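Long-range contact in predicted protein (Acinetobacter sp. RUH2624, PDB 4MEA), which hydrolyses epoxides and, as a secreted Cif-type protein with an alpha/beta hydrolase fold, probably acts as a virulence factor: residues L6-D10 against N201-Y206. Numbering follows the deposited sequence.
Sequences LKSID and NLFFSY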
ATOM      1  N   LEU A   6      17.251  -4.830  -0.259  1.00 27.57           N
ATOM      2  CA  LEU A   6      17.246  -4.532  -1.696  1.00 16.92           C
ATOM      3  C   LEU A   6      17.273  -3.020  -1.923  1.00 13.07           C
ATOM      4  O   LEU A   6      16.485  -2.273  -1.338  1.00 16.65           O
ATOM      5  CB  LEU A   6      16.021  -5.153  -2.384  1.00 18.61           C
ATOM      6  CG  LEU A   6      15.735  -4.779  -3.847  1.00 17.04           C
ATOM      7  CD1 LEU A   6      16.780  -5.365  -4.802  1.00 17.33           C
ATOM      8  CD2 LEU A   6      14.343  -5.243  -4.232  1.00 13.04           C
ATOM      9  N   LYS A   7      18.179  -2.556  -2.767  1.00 11.69           N
ATOM     10  CA  LYS A   7      18.242  -1.127  -3.052  1.00 13.76           C
ATOM     11  C   LYS A   7      17.441  -0.763  -4.298  1.00 11.75           C
ATOM     12  O   LYS A   7      17.349  -1.541  -5.244  1.00 12.84           O
ATOM     13  CB  LYS A   7      19.701  -0.656  -3.168  1.00 16.26           C
ATOM     14  CG  LYS A   7      20.446  -0.696  -1.826  1.00 31.06           C
ATOM     15  CD  LYS A   7      21.907  -0.295  -1.955  1.00 35.12           C
ATOM     16  CE  LYS A   7      22.713  -1.354  -2.672  1.00 38.37           C
ATOM     17  NZ  LYS A   7      24.170  -1.061  -2.581  1.00 45.14           N
ATOM     18  N   SER A   8      16.839   0.419  -4.285  1.00 12.89           N
ATOM     19  CA  SER A   8      16.169   0.922  -5.475  1.00 12.11           C
ATOM     20  C   SER A   8      17.249   1.518  -6.375  1.00 12.03           C
ATOM     21  O   SER A   8      18.335   1.841  -5.898  1.00  8.62           O
ATOM     22  CB  SER A   8      15.112   1.975  -5.106  1.00  5.54           C
ATOM     23  OG  SER A   8      15.714   3.098  -4.494  1.00 14.72           O
ATOM     24  N   ILE A   9      16.965   1.634  -7.670  1.00 11.36           N
ATOM     25  CA  ILE A   9      17.909   2.238  -8.614  1.00  9.04           C
ATOM     26  C   ILE A   9      17.976   3.746  -8.437  1.00 12.09           C
ATOM     27  O   ILE A   9      17.101   4.350  -7.810  1.00  9.47           O
ATOM     28  CB  ILE A   9      17.517   1.940 -10.085  1.00  8.89           C
ATOM     29  CG1 ILE A   9      16.162   2.576 -10.426  1.00  9.04           C
ATOM     30  CG2 ILE A   9      17.485   0.437 -10.325  1.00  9.55           C
ATOM     31  CD1 ILE A   9      15.834   2.566 -11.928  1.00 10.80           C
ATOM     32  N   ASP A  10      19.018   4.361  -8.983  1.00 10.29           N
ATOM     33  CA  ASP A  10      19.069   5.818  -9.016  1.00 16.18           C
ATOM     34  C   ASP A  10      19.252   6.331 -10.446  1.00 13.55           C
ATOM     35  O   ASP A  10      19.658   7.464 -10.662  1.00 14.77           O
ATOM     36  CB  ASP A  10      20.133   6.377  -8.057  1.00 27.39           C
ATOM     37  CG  ASP A  10      21.545   5.922  -8.401  1.00 41.26           C
ATOM     38  OD1 ASP A  10      21.814   5.622  -9.586  1.00 39.26           O
ATOM     39  OD2 ASP A  10      22.392   5.878  -7.479  1.00 50.03           O
ATOM     40  N   ASN A 201      10.808   2.979 -14.303  1.00  9.98           N
ATOM     41  CA  ASN A 201      11.959   2.111 -14.046  1.00  9.27           C
ATOM     42  C   ASN A 201      12.245   1.973 -12.541  1.00  9.45           C
ATOM     43  O   ASN A 201      12.539   0.879 -12.051  1.00  8.76           O
ATOM     44  CB  ASN A 201      13.202   2.601 -14.808  1.00  5.52           C
ATOM     45  CG  ASN A 201      14.214   1.491 -15.050  1.00  8.35           C
ATOM     46  OD1 ASN A 201      13.939   0.322 -14.787  1.00 11.42           O
ATOM     47  ND2 ASN A 201      15.390   1.855 -15.548  1.00  7.94           N
ATOM     48  N   LEU A 202      12.139   3.079 -11.813  1.00  8.58           N
ATOM     49  CA  LEU A 202      12.370   3.068 -10.370  1.00  7.67           C
ATOM     50  C   LEU A 202      11.375   2.155  -9.666  1.00 10.78           C
ATOM     51  O   LEU A 202      11.768   1.255  -8.911  1.00 11.33           O
ATOM     52  CB  LEU A 202      12.277   4.493  -9.793  1.00  7.20           C
ATOM     53  CG  LEU A 202      12.250   4.656  -8.268  1.00  6.79           C
ATOM     54  CD1 LEU A 202      13.548   4.142  -7.651  1.00  7.77           C
ATOM     55  CD2 LEU A 202      12.020   6.124  -7.885  1.00  6.57           C
ATOM     56  N   PHE A 203      10.085   2.384  -9.902  1.00  8.43           N
ATOM     57  CA  PHE A 203       9.062   1.581  -9.230  1.00 12.28           C
ATOM     58  C   PHE A 203       9.114   0.100  -9.596  1.00 10.01           C
ATOM     59  O   PHE A 203       9.150  -0.760  -8.714  1.00  6.80           O
ATOM     60  CB  PHE A 203       7.635   2.100  -9.477  1.00  7.81           C
ATOM     61  CG  PHE A 203       6.577   1.267  -8.774  1.00  7.28           C
ATOM     62  CD1 PHE A 203       6.256   1.514  -7.447  1.00  6.90           C
ATOM     63  CD2 PHE A 203       5.952   0.204  -9.424  1.00  4.78           C
ATOM     64  CE1 PHE A 203       5.318   0.742  -6.785  1.00  7.83           C
ATOM     65  CE2 PHE A 203       5.003  -0.571  -8.768  1.00  7.45           C
ATOM     66  CZ  PHE A 203       4.685  -0.301  -7.446  1.00  9.37           C
ATOM     67  N   PHE A 204       9.086  -0.201 -10.892  1.00  6.79           N
ATOM     68  CA  PHE A 204       9.040  -1.593 -11.334  1.00 10.82           C
ATOM     69  C   PHE A 204      10.326  -2.384 -11.085  1.00  6.15           C
ATOM     70  O   PHE A 204      10.267  -3.582 -10.792  1.00  7.96           O
ATOM     71  CB  PHE A 204       8.629  -1.685 -12.805  1.00  9.78           C
ATOM     72  CG  PHE A 204       7.148  -1.488 -13.036  1.00 10.53           C
ATOM     73  CD1 PHE A 204       6.250  -2.522 -12.793  1.00 11.69           C
ATOM     74  CD2 PHE A 204       6.660  -0.278 -13.495  1.00  3.79           C
ATOM     75  CE1 PHE A 204       4.876  -2.349 -13.002  1.00 11.83           C
ATOM     76  CE2 PHE A 204       5.291  -0.097 -13.714  1.00  8.97           C
ATOM     77  CZ  PHE A 204       4.403  -1.134 -13.471  1.00 12.13           C
ATOM     78  N   SER A 205      11.487  -1.744 -11.219  1.00  7.43           N
ATOM     79  CA  SER A 205      12.733  -2.441 -10.896  1.00 11.04           C
ATOM     80  C   SER A 205      12.659  -2.993  -9.471  1.00 13.05           C
ATOM     81  O   SER A 205      12.988  -4.158  -9.222  1.00 12.15           O
ATOM     82  CB  SER A 205      13.955  -1.529 -11.054  1.00 13.34           C
ATOM     83  OG  SER A 205      14.270  -1.324 -12.426  1.00  8.61           O
ATOM     84  N   TYR A 206      12.221  -2.153  -8.540  1.00  7.42           N
ATOM     85  CA  TYR A 206      12.124  -2.564  -7.141  1.00  7.32           C
ATOM     86  C   TYR A 206      10.982  -3.571  -6.946  1.00  7.64           C
ATOM     87  O   TYR A 206      11.165  -4.631  -6.343  1.00  8.31           O
ATOM     88  CB  TYR A 206      11.956  -1.346  -6.216  1.00  6.34           C
ATOM     89  CG  TYR A 206      12.056  -1.724  -4.759  1.00  6.79           C
ATOM     90  CD1 TYR A 206      13.294  -1.819  -4.133  1.00  9.43           C
ATOM     91  CD2 TYR A 206      10.914  -2.025  -4.022  1.00  9.34           C
ATOM     92  CE1 TYR A 206      13.392  -2.192  -2.807  1.00 12.67           C
ATOM     93  CE2 TYR A 206      11.000  -2.395  -2.702  1.00  7.94           C
ATOM     94  CZ  TYR A 206      12.243  -2.480  -2.099  1.00 10.06           C
ATOM     95  OH  TYR A 206      12.320  -2.852  -0.774  1.00 15.61           O
TER
HETATM   96  O   HOH W   1      14.514  -2.904   0.382  1.00 19.36           O
HETATM   97  O   HOH W   2      14.436   0.567  -8.276  1.00 11.04           O
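L6 lies against one face of the Y206 ring, its CD2 methyl 3.5 Å from CE1 of Y206, the two side chains running antiparallel to one another. The carbonyl of L6 approaches the same ring at its edge, in plane, with O of L6 3.4 Å from CE1 of Y206. A water then ties the two residues together: it donates to O of L6, 2.7 Å away, and accepts from OH of Y206. With CG anti to the backbone N (chi1 -172°), the Y206 ring runs alongside the extended chain as far as L6. Further down, CG1 of I9 lies between its own backbone N and carbonyl carbon (chi1 64°), and the extended second torsion (169°) carries CD1 on to the amide of N201, 3.7 Å from CG of N201, the side chains crossing at about a right angle. On its other branch, CG2 meets CB of S205. The CD1 methyl of L202 touches both CB of S8, 3.7 Å away, and the carbonyl O of I9. No direct hydrogen bond joins the segments; a second water bridges the backbones, accepting from N of I9 and donating to O of L202, 2.8 Å on each side.

Behind this first shell, S16 of the helix that follows the loop hydrogen-bonds ND2 of N201. The second subunit closes in as well: its D190 and K194 hydrogen-bond OG of S8, and its F188 meets the Y206 ring edge-to-face. The arrangement is an extended N-terminal segment packed on helix 200-211 beside the dimer interface, joining the N-terminal arm to the helical cap typical of alpha/beta-hydrolase epoxide hydrolases.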